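Local coordinates for protein cadherin-23 (Mus musculus, PDB 5VH2) that probably mediates calcium-dependent cell adhesion in hearing mechanotransduction, its extracellular cadherin repeats joined through calcium-binding linkers, at residues R15-T21 with T102-D108; G51-F56 with K76-M81; Q10-L16 with C97-V101. The protein carries 1 engineered substitution. All coordinates share one frame; numbering follows the deposited sequence.

Contact 1: residues R15-T21 with T102-D108; sequences RLGLRET and TLLNELD. With CA (calcium ion), chain F; CA (calcium ion), chain G.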
loop_
_atom_site.group_PDB
_atom_site.type_symbol
_atom_site.label_atom_id
_atom_site.label_comp_id
_atom_site.label_asym_id
_atom_site.label_seq_id
_atom_site.Cartn_x
_atom_site.Cartn_y
_atom_site.Cartn_z
ATOM N N ARG A 15 16.042 -9.766 -6.464
ATOM C CA ARG A 15 15.773 -9.135 -5.179
ATOM C C ARG A 15 14.289 -9.259 -4.816
ATOM O O ARG A 15 13.439 -8.589 -5.421
ATOM C CB ARG A 15 16.159 -7.663 -5.225
ATOM C CG ARG A 15 15.821 -6.897 -3.942
ATOM C CD ARG A 15 16.446 -7.540 -2.718
ATOM N NE ARG A 15 16.075 -6.868 -1.488
ATOM C CZ ARG A 15 16.564 -5.700 -1.085
ATOM N NH1 ARG A 15 16.170 -5.200 0.084
ATOM N NH2 ARG A 15 17.372 -4.990 -1.862
ATOM N N LEU A 16 13.990 -10.089 -3.825
ATOM C CA LEU A 16 12.614 -10.415 -3.439
ATOM C C LEU A 16 12.260 -9.727 -2.126
ATOM O O LEU A 16 13.071 -9.689 -1.192
ATOM C CB LEU A 16 12.430 -11.928 -3.290
ATOM C CG LEU A 16 13.062 -12.765 -4.420
ATOM C CD1 LEU A 16 13.021 -14.258 -4.172
ATOM C CD2 LEU A 16 12.431 -12.391 -5.751
ATOM N N GLY A 17 11.053 -9.180 -2.047
ATOM C CA GLY A 17 10.570 -8.606 -0.801
ATOM C C GLY A 17 11.203 -7.277 -0.433
ATOM O O GLY A 17 11.444 -6.994 0.747
ATOM N N LEU A 18 11.488 -6.475 -1.446
ATOM C CA LEU A 18 11.894 -5.096 -1.236
ATOM C C LEU A 18 10.702 -4.345 -0.664
ATOM O O LEU A 18 9.619 -4.350 -1.242
ATOM C CB LEU A 18 12.315 -4.458 -2.557
ATOM C CG LEU A 18 12.741 -2.990 -2.579
ATOM C CD1 LEU A 18 14.022 -2.810 -1.806
ATOM C CD2 LEU A 18 12.977 -2.505 -3.990
ATOM N N ARG A 19 10.911 -3.704 0.477
ATOM C CA ARG A 19 9.825 -3.034 1.179
ATOM C C ARG A 19 9.279 -1.909 0.289
ATOM O O ARG A 19 10.051 -1.045 -0.141
ATOM C CB ARG A 19 10.354 -2.453 2.494
ATOM C CG ARG A 19 10.881 -3.493 3.485
ATOM C CD ARG A 19 11.468 -2.912 4.739
ATOM N NE ARG A 19 10.495 -2.150 5.519
ATOM C CZ ARG A 19 10.667 -1.785 6.793
ATOM N NH1 ARG A 19 11.764 -2.120 7.488
ATOM N NH2 ARG A 19 9.723 -1.084 7.413
ATOM N N GLU A 20 7.977 -1.909 0.007
ATOM C CA GLU A 20 7.404 -0.896 -0.907
ATOM C C GLU A 20 7.568 0.531 -0.386
ATOM O O GLU A 20 7.680 1.464 -1.186
ATOM C CB GLU A 20 5.931 -1.180 -1.266
ATOM C CG GLU A 20 4.982 -1.024 -0.107
ATOM C CD GLU A 20 3.517 -0.938 -0.498
ATOM O OE1 GLU A 20 3.161 -0.261 -1.499
ATOM O OE2 GLU A 20 2.706 -1.530 0.248
ATOM N N THR A 21 7.625 0.686 0.939
ATOM C CA THR A 21 7.855 2.007 1.554
ATOM C C THR A 21 9.335 2.351 1.708
ATOM O O THR A 21 9.679 3.309 2.400
ATOM C CB THR A 21 7.189 2.140 2.956
ATOM O OG1 THR A 21 7.770 1.217 3.884
ATOM C CG2 THR A 21 5.684 1.921 2.877
ATOM N N THR A 102 10.764 -7.980 -6.757
ATOM C CA THR A 102 9.389 -8.069 -6.260
ATOM C C THR A 102 9.273 -7.287 -4.953
ATOM O O THR A 102 10.240 -7.178 -4.191
ATOM C CB THR A 102 8.928 -9.513 -6.009
ATOM O OG1 THR A 102 9.632 -10.053 -4.902
ATOM C CG2 THR A 102 9.159 -10.389 -7.190
ATOM N N LEU A 103 8.095 -6.707 -4.739
ATOM C CA LEU A 103 7.865 -5.788 -3.629
ATOM C C LEU A 103 7.094 -6.460 -2.494
ATOM O O LEU A 103 6.243 -7.328 -2.723
ATOM C CB LEU A 103 7.054 -4.587 -4.105
ATOM C CG LEU A 103 7.672 -3.619 -5.098
ATOM C CD1 LEU A 103 6.857 -2.342 -5.129
ATOM C CD2 LEU A 103 9.095 -3.288 -4.696
ATOM N N LEU A 104 7.372 -6.019 -1.275
ATOM C CA LEU A 104 6.698 -6.515 -0.087
ATOM C C LEU A 104 5.561 -5.541 0.217
ATOM O O LEU A 104 5.794 -4.366 0.460
ATOM C CB LEU A 104 7.701 -6.597 1.069
ATOM C CG LEU A 104 7.203 -6.728 2.513
ATOM C CD1 LEU A 104 6.379 -7.981 2.680
ATOM C CD2 LEU A 104 8.400 -6.775 3.446
ATOM N N ASN A 105 4.328 -6.014 0.152
ATOM C CA ASN A 105 3.187 -5.215 0.581
ATOM C C ASN A 105 3.319 -4.866 2.056
ATOM O O ASN A 105 3.540 -5.731 2.890
ATOM C CB ASN A 105 1.894 -5.975 0.341
ATOM C CG ASN A 105 0.657 -5.123 0.592
ATOM O OD1 ASN A 105 0.705 -3.873 0.586
ATOM N ND2 ASN A 105 -0.473 -5.795 0.810
ATOM N N GLU A 106 3.262 -3.583 2.352
ATOM C CA GLU A 106 3.240 -3.109 3.715
ATOM C C GLU A 106 1.993 -2.279 3.917
ATOM O O GLU A 106 1.363 -1.851 2.948
ATOM C CB GLU A 106 4.435 -2.220 3.977
ATOM C CG GLU A 106 5.791 -2.815 3.660
ATOM C CD GLU A 106 6.902 -1.952 4.238
ATOM O OE1 GLU A 106 7.126 -2.023 5.469
ATOM O OE2 GLU A 106 7.507 -1.158 3.476
ATOM N N LEU A 107 1.649 -2.050 5.174
ATOM C CA LEU A 107 0.459 -1.307 5.529
ATOM C C LEU A 107 0.700 0.193 5.376
ATOM O O LEU A 107 1.100 0.876 6.322
ATOM C CB LEU A 107 0.071 -1.645 6.954
ATOM C CG LEU A 107 -1.350 -1.274 7.379
ATOM C CD1 LEU A 107 -2.427 -2.193 6.798
ATOM C CD2 LEU A 107 -1.391 -1.308 8.896
ATOM N N ASP A 108 0.422 0.695 4.175
ATOM C CA ASP A 108 0.619 2.105 3.824
ATOM C C ASP A 108 -0.585 2.744 3.096
ATOM O O ASP A 108 -0.447 3.782 2.466
ATOM C CB ASP A 108 1.864 2.226 2.943
ATOM C CG ASP A 108 1.701 1.553 1.576
ATOM O OD1 ASP A 108 0.868 0.633 1.423
ATOM O OD2 ASP A 108 2.424 1.929 0.641
HETATM CA CA CA F . 0.536 -1.731 0.802
HETATM CA CA CA G . 0.806 1.076 -1.186
#

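Contact 2: residues G51-F56 with K76-M81; sequences GAEGKF and KTSYLM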
loop_
_atom_site.group_PDB
_atom_site.type_symbol
_atom_site.label_atom_id
_atom_site.label_comp_id
_atom_site.label_asym_id
_atom_site.label_seq_id
_atom_site.Cartn_x
_atom_site.Cartn_y
_atom_site.Cartn_z
ATOM N N GLY A 51 12.773 -1.408 -18.307
ATOM C CA GLY A 51 12.010 -2.143 -17.295
ATOM C C GLY A 51 12.027 -1.525 -15.914
ATOM O O GLY A 51 11.362 -1.999 -15.005
ATOM N N ALA A 52 12.780 -0.451 -15.747
ATOM C CA ALA A 52 12.874 0.192 -14.445
ATOM C C ALA A 52 11.709 1.138 -14.215
ATOM O O ALA A 52 11.414 1.509 -13.087
ATOM C CB ALA A 52 14.201 0.929 -14.355
ATOM N N GLU A 53 11.077 1.572 -15.299
ATOM C CA GLU A 53 9.918 2.476 -15.246
ATOM C C GLU A 53 10.107 3.690 -14.324
ATOM O O GLU A 53 9.216 4.046 -13.599
ATOM C CB GLU A 53 8.656 1.679 -14.910
ATOM C CG GLU A 53 8.151 0.851 -16.097
ATOM C CD GLU A 53 6.877 0.067 -15.810
ATOM O OE1 GLU A 53 6.116 0.402 -14.855
ATOM O OE2 GLU A 53 6.676 -0.975 -16.464
ATOM N N GLY A 54 11.284 4.312 -14.381
ATOM C CA GLY A 54 11.583 5.546 -13.638
ATOM C C GLY A 54 11.802 5.408 -12.142
ATOM O O GLY A 54 11.882 6.419 -11.444
ATOM N N LYS A 55 11.856 4.170 -11.648
ATOM C CA LYS A 55 12.023 3.868 -10.203
ATOM C C LYS A 55 13.438 3.427 -9.823
ATOM O O LYS A 55 13.768 3.432 -8.635
ATOM C CB LYS A 55 11.096 2.737 -9.737
ATOM C CG LYS A 55 9.662 2.865 -10.200
ATOM C CD LYS A 55 8.808 3.754 -9.333
ATOM C CE LYS A 55 7.793 4.497 -10.189
ATOM N NZ LYS A 55 7.127 5.571 -9.413
ATOM N N PHE A 56 14.231 2.962 -10.782
ATOM C CA PHE A 56 15.590 2.504 -10.462
ATOM C C PHE A 56 16.663 3.097 -11.366
ATOM O O PHE A 56 16.418 3.455 -12.515
ATOM C CB PHE A 56 15.690 0.992 -10.534
ATOM C CG PHE A 56 14.691 0.267 -9.685
ATOM C CD1 PHE A 56 13.454 -0.092 -10.198
ATOM C CD2 PHE A 56 14.997 -0.086 -8.372
ATOM C CE1 PHE A 56 12.530 -0.764 -9.430
ATOM C CE2 PHE A 56 14.080 -0.752 -7.588
ATOM C CZ PHE A 56 12.822 -1.063 -8.113
ATOM N N LYS A 76 2.356 -1.341 -8.700
ATOM C CA LYS A 76 3.116 -2.367 -9.429
ATOM C C LYS A 76 3.876 -3.264 -8.451
ATOM O O LYS A 76 4.673 -2.808 -7.642
ATOM C CB LYS A 76 4.084 -1.703 -10.426
ATOM C CG LYS A 76 4.672 -2.617 -11.481
ATOM C CD LYS A 76 5.367 -1.790 -12.543
ATOM C CE LYS A 76 6.573 -2.495 -13.168
ATOM N NZ LYS A 76 6.230 -3.592 -14.135
ATOM N N THR A 77 3.600 -4.553 -8.536
ATOM C CA THR A 77 4.079 -5.533 -7.566
ATOM C C THR A 77 5.491 -6.037 -7.856
ATOM O O THR A 77 6.179 -6.497 -6.946
ATOM C CB THR A 77 3.152 -6.758 -7.564
ATOM O OG1 THR A 77 2.908 -7.179 -8.917
ATOM C CG2 THR A 77 1.825 -6.397 -6.898
ATOM N N SER A 78 5.922 -5.964 -9.111
ATOM C CA SER A 78 7.263 -6.424 -9.492
ATOM C C SER A 78 7.792 -5.790 -10.800
ATOM O O SER A 78 7.012 -5.315 -11.635
ATOM C CB SER A 78 7.292 -7.953 -9.606
ATOM O OG SER A 78 6.660 -8.394 -10.800
ATOM N N TYR A 79 9.118 -5.807 -10.956
ATOM C CA TYR A 79 9.866 -5.130 -12.030
ATOM C C TYR A 79 10.857 -6.132 -12.628
ATOM O O TYR A 79 11.469 -6.919 -11.883
ATOM C CB TYR A 79 10.650 -3.944 -11.458
ATOM C CG TYR A 79 9.771 -2.847 -10.926
ATOM C CD1 TYR A 79 9.266 -2.882 -9.624
ATOM C CD2 TYR A 79 9.424 -1.773 -11.739
ATOM C CE1 TYR A 79 8.440 -1.874 -9.155
ATOM C CE2 TYR A 79 8.553 -0.776 -11.286
ATOM C CZ TYR A 79 8.062 -0.843 -10.011
ATOM O OH TYR A 79 7.237 0.154 -9.568
ATOM N N LEU A 80 11.024 -6.115 -13.954
ATOM C CA LEU A 80 12.061 -6.921 -14.605
ATOM C C LEU A 80 12.921 -6.038 -15.523
ATOM O O LEU A 80 12.498 -5.686 -16.649
ATOM C CB LEU A 80 11.449 -8.090 -15.384
ATOM C CG LEU A 80 12.437 -9.027 -16.125
ATOM C CD1 LEU A 80 13.219 -9.926 -15.165
ATOM C CD2 LEU A 80 11.762 -9.864 -17.207
ATOM N N MET A 81 14.133 -5.718 -15.052
ATOM C CA MET A 81 14.977 -4.733 -15.732
ATOM C C MET A 81 16.004 -5.433 -16.582
ATOM O O MET A 81 16.567 -6.436 -16.161
ATOM C CB MET A 81 15.729 -3.882 -14.714
ATOM C CG MET A 81 14.927 -2.757 -14.137
ATOM S SD MET A 81 15.674 -2.034 -12.706
ATOM C CE MET A 81 15.360 -3.302 -11.478
#

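Contact 3: residues Q10-L16 with C97-V101; sequences QQQYNRL and CSVYV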
loop_
_atom_site.group_PDB
_atom_site.type_symbol
_atom_site.label_atom_id
_atom_site.label_comp_id
_atom_site.label_asym_id
_atom_site.label_seq_id
_atom_site.Cartn_x
_atom_site.Cartn_y
_atom_site.Cartn_z
ATOM N N GLN A 10 25.521 -13.579 -12.941
ATOM C CA GLN A 10 24.214 -14.289 -12.981
ATOM C C GLN A 10 23.406 -13.873 -14.221
ATOM O O GLN A 10 23.487 -12.705 -14.629
ATOM C CB GLN A 10 23.395 -14.012 -11.713
ATOM C CG GLN A 10 23.936 -14.666 -10.476
ATOM C CD GLN A 10 23.064 -14.437 -9.268
ATOM O OE1 GLN A 10 23.356 -13.588 -8.421
ATOM N NE2 GLN A 10 22.042 -15.289 -9.120
ATOM N N GLN A 11 22.649 -14.814 -14.807
ATOM C CA GLN A 11 21.736 -14.532 -15.924
ATOM C C GLN A 11 20.528 -13.666 -15.509
ATOM O O GLN A 11 20.186 -12.698 -16.192
ATOM C CB GLN A 11 21.240 -15.836 -16.562
ATOM C CG GLN A 11 22.222 -16.399 -17.567
ATOM C CD GLN A 11 21.612 -17.447 -18.482
ATOM O OE1 GLN A 11 21.615 -18.604 -18.134
ATOM N NE2 GLN A 11 21.163 -17.059 -19.679
ATOM N N GLN A 12 19.860 -14.079 -14.432
ATOM C CA GLN A 12 18.808 -13.269 -13.806
ATOM C C GLN A 12 19.205 -13.047 -12.351
ATOM O O GLN A 12 19.406 -14.013 -11.600
ATOM C CB GLN A 12 17.424 -13.935 -13.880
ATOM C CG GLN A 12 16.298 -13.007 -13.429
ATOM C CD GLN A 12 14.967 -13.735 -13.167
ATOM O OE1 GLN A 12 14.277 -14.210 -14.093
ATOM N NE2 GLN A 12 14.611 -13.838 -11.908
ATOM N N TYR A 13 19.344 -11.777 -11.966
ATOM C CA TYR A 13 19.506 -11.445 -10.554
ATOM C C TYR A 13 18.131 -11.317 -9.896
ATOM O O TYR A 13 17.137 -10.984 -10.576
ATOM C CB TYR A 13 20.291 -10.150 -10.388
ATOM C CG TYR A 13 21.754 -10.230 -10.789
ATOM C CD1 TYR A 13 22.162 -9.994 -12.095
ATOM C CD2 TYR A 13 22.742 -10.486 -9.834
ATOM C CE1 TYR A 13 23.513 -10.017 -12.450
ATOM C CE2 TYR A 13 24.093 -10.540 -10.165
ATOM C CZ TYR A 13 24.478 -10.290 -11.470
ATOM O OH TYR A 13 25.821 -10.301 -11.786
ATOM N N ASN A 14 18.088 -11.562 -8.590
ATOM C CA ASN A 14 16.844 -11.560 -7.832
ATOM C C ASN A 14 16.952 -10.728 -6.584
ATOM O O ASN A 14 17.824 -10.968 -5.734
ATOM C CB ASN A 14 16.455 -12.969 -7.398
ATOM C CG ASN A 14 15.926 -13.797 -8.534
ATOM O OD1 ASN A 14 15.217 -13.300 -9.401
ATOM N ND2 ASN A 14 16.259 -15.074 -8.529
ATOM N N ARG A 15 16.042 -9.766 -6.464
ATOM C CA ARG A 15 15.773 -9.135 -5.179
ATOM C C ARG A 15 14.289 -9.259 -4.816
ATOM O O ARG A 15 13.439 -8.589 -5.421
ATOM C CB ARG A 15 16.159 -7.663 -5.225
ATOM C CG ARG A 15 15.821 -6.897 -3.942
ATOM C CD ARG A 15 16.446 -7.540 -2.718
ATOM N NE ARG A 15 16.075 -6.868 -1.488
ATOM C CZ ARG A 15 16.564 -5.700 -1.085
ATOM N NH1 ARG A 15 16.170 -5.200 0.084
ATOM N NH2 ARG A 15 17.372 -4.990 -1.862
ATOM N N LEU A 16 13.990 -10.089 -3.825
ATOM C CA LEU A 16 12.614 -10.415 -3.439
ATOM C C LEU A 16 12.260 -9.727 -2.126
ATOM O O LEU A 16 13.071 -9.689 -1.192
ATOM C CB LEU A 16 12.430 -11.928 -3.290
ATOM C CG LEU A 16 13.062 -12.765 -4.420
ATOM C CD1 LEU A 16 13.021 -14.258 -4.172
ATOM C CD2 LEU A 16 12.431 -12.391 -5.751
ATOM N N CYS A 97 22.136 -9.272 -18.761
ATOM C CA CYS A 97 21.384 -10.001 -17.723
ATOM C C CYS A 97 20.023 -9.317 -17.541
ATOM O O CYS A 97 19.753 -8.255 -18.142
ATOM C CB CYS A 97 22.143 -9.985 -16.391
ATOM S SG CYS A 97 22.328 -8.354 -15.639
ATOM N N SER A 98 19.184 -9.870 -16.676
ATOM C CA SER A 98 18.043 -9.108 -16.184
ATOM C C SER A 98 17.995 -9.103 -14.663
ATOM O O SER A 98 18.716 -9.853 -14.007
ATOM C CB SER A 98 16.744 -9.630 -16.799
ATOM O OG SER A 98 16.745 -9.445 -18.212
ATOM N N VAL A 99 17.181 -8.226 -14.095
ATOM C CA VAL A 99 17.093 -8.075 -12.656
ATOM C C VAL A 99 15.625 -8.085 -12.244
ATOM O O VAL A 99 14.829 -7.262 -12.725
ATOM C CB VAL A 99 17.773 -6.774 -12.191
ATOM C CG1 VAL A 99 17.673 -6.612 -10.670
ATOM C CG2 VAL A 99 19.237 -6.778 -12.601
ATOM N N TYR A 100 15.258 -9.055 -11.405
ATOM C CA TYR A 100 13.862 -9.260 -11.013
ATOM C C TYR A 100 13.733 -8.702 -9.613
ATOM O O TYR A 100 14.425 -9.168 -8.679
ATOM C CB TYR A 100 13.526 -10.761 -11.067
ATOM C CG TYR A 100 12.113 -11.202 -10.668
ATOM C CD1 TYR A 100 10.978 -10.715 -11.339
ATOM C CD2 TYR A 100 11.925 -12.218 -9.724
ATOM C CE1 TYR A 100 9.696 -11.146 -10.997
ATOM C CE2 TYR A 100 10.660 -12.662 -9.374
ATOM C CZ TYR A 100 9.531 -12.110 -10.007
ATOM O OH TYR A 100 8.237 -12.521 -9.668
ATOM N N VAL A 101 12.898 -7.663 -9.487
ATOM C CA VAL A 101 12.560 -7.095 -8.173
ATOM C C VAL A 101 11.075 -7.319 -7.878
ATOM O O VAL A 101 10.231 -6.937 -8.672
ATOM C CB VAL A 101 12.854 -5.586 -8.136
ATOM C CG1 VAL A 101 12.619 -5.028 -6.740
ATOM C CG2 VAL A 101 14.297 -5.320 -8.569
#

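Contact 1: residues R15-T21 with T102-D108
Glu20 meets Asn105, Glu106 and Asp108 at the calcium-binding linker between two cadherin repeats. Its carboxylate spans two calcium ions: Glu20 OE2 lies 2.2 Å from one, which Asn105 OD1, the Glu106 carbonyl and Asp108 OD1 also bind, and Glu20 OE1, hydrogen-bonded also to Tyr73, lies 2.7 Å from the second, held as well by both oxygens of Asp108. These oxygens sit close because they share metals, and Glu74, Asp72, Glu109 and Asp141 complete the two sites. The same OE2 takes a hydrogen bond on its anti lone pair from Glu106 N (3.0 Å, 166°), so linker backbone positions the metal ligand. CG of Glu20 stands between its backbone N and carbonyl carbon (chi1 68°), the chain then extending to the ions.

Upstream, the parallel strands pair: Thr102 N reaches Arg15 O at 3.1 Å and Leu104 N reaches Leu18 O at 2.8 Å. Between them Gly17, at positive phi, and Leu18 both turn N-H groups to Thr102 O, the Gly17 bond being weak. Arg19 forms a salt bridge to Glu106 OE1 (NE at 3.4 Å) through weak hydrogen bonds from NE and NH2; Glu106 OE2 is met nearly along its C-O axis by Thr21 N at 3.1 Å.

Contact 2: residues G51-F56 with K76-M81
Lys76 NZ is held from two directions, by Glu53 OE2 in a salt bridge at 3.5 Å and, within its own segment, by a weak hydrogen bond to Ser78 O at 3.1 Å. The two side chains cross at about a right angle, and the Glu53 carboxylate also lies against the lysine methylenes, with OE1 3.3 Å from Lys76 CD. Glu53 is presented by a type I' beta turn running from Ala52 to Lys55.

Next to this ion pair the contact is aromatic. Phe56 directs its CE1 edge at the face of Tyr79 in a T-shaped stack, the centroids 5.3 Å apart and the planes at 75°. The face of Tyr79 opposite Phe56 carries Lys76 CG, so the ring is sandwiched between the two. Met81 serves Phe56 in turn: its chain bends at chi3 (-74°), which brings CE over one face of the ring, 4.2 Å from the centroid, as a CH-pi contact. Met81 SD approaches obliquely in a Met-aromatic contact, and lies 3.7 Å from Ala52 CB.

The loop thus closes over the start of strand 78-87, which pairs with strand 94-104, while Phe56 opens strand 56-58 of the other sheet, touching Ile65 and Thr67 of the adjacent strand 64-67.

Contact 3: residues Q10-L16 with C97-V101
Tyr13 and Val99 form one bridge of a parallel strand pair, in which the second half of the split first strand (A') runs beside the last strand (G), as in the Greek-key beta-sandwich of cadherin repeats. Strand 12-16 runs at only 17° to strand 97-101. The evidence for register is a regular ladder: Ser98 N to Gln11 O, Tyr13 N to Ser98 O at 2.9 Å, Tyr100 N to Tyr13 O at 2.8 Å, and Arg15 N to Tyr100 O, the last two equally straight at 170°.

Followed outward, Tyr13 starts with CB 4.2 Å from Val99 CG2. Its CG lies anti to the carbonyl carbon (chi1 -68°), swinging the ring back along the strand toward Cys97. There CD1 and CE1 lie beside the sulfur, Cys97 SG being 3.8 Å from CE1 and at the ring edge, a sulfur-aromatic contact; Ser98 O also lies at that ring's edge. Gln10 CB sits over the centre of one face. At the tip, OH is hydrogen-bonded to Thr9 OG1 and to Arg32 N of strand 27-34, so this one side chain ties both sheets of the sandwich together.

On the face bearing Gln12, Asn14 and Tyr100, the Gln12 amide lies alongside Tyr100, with NE2 3.4 Å from Tyr100 CB, and donates in its own amide plane to Asn14 OD1 at 2.6 Å. That oxygen in turn sits at the edge of the Tyr100 ring. Replacing Tyr100 by an alanine would probably leave Leu16 CD2 without its aromatic neighbour and open a gap beside the Gln12 and Asn14 amides where the ring lay. Leu16 CD2 meets this ring obliquely, 4.0 Å from Tyr100 CD2.

Contacts 1 and 3 are successive lengths of the same parallel pair, strands 12-19 and 94-104, sharing Arg15 and Leu16, with centres about 16 Å apart; Leu18 CD2 of contact 1 packs 3.7 Å from Val101 CG1 of contact 3. Contact 2 borders both through strand 78-87, the antiparallel neighbour of 94-104. Leu103 N probably bonds Thr77 O at 2.9 Å, joining it to contact 1, and Tyr79 N probably bonds Val101 O at 2.8 Å, joining it to contact 3. Contact 1 alone supplies calcium ligands; in contact 2 the Lys76 side chain stays about 10 Å from a calcium ion. The sheet thus leads from contact 3 to the interdomain metal site.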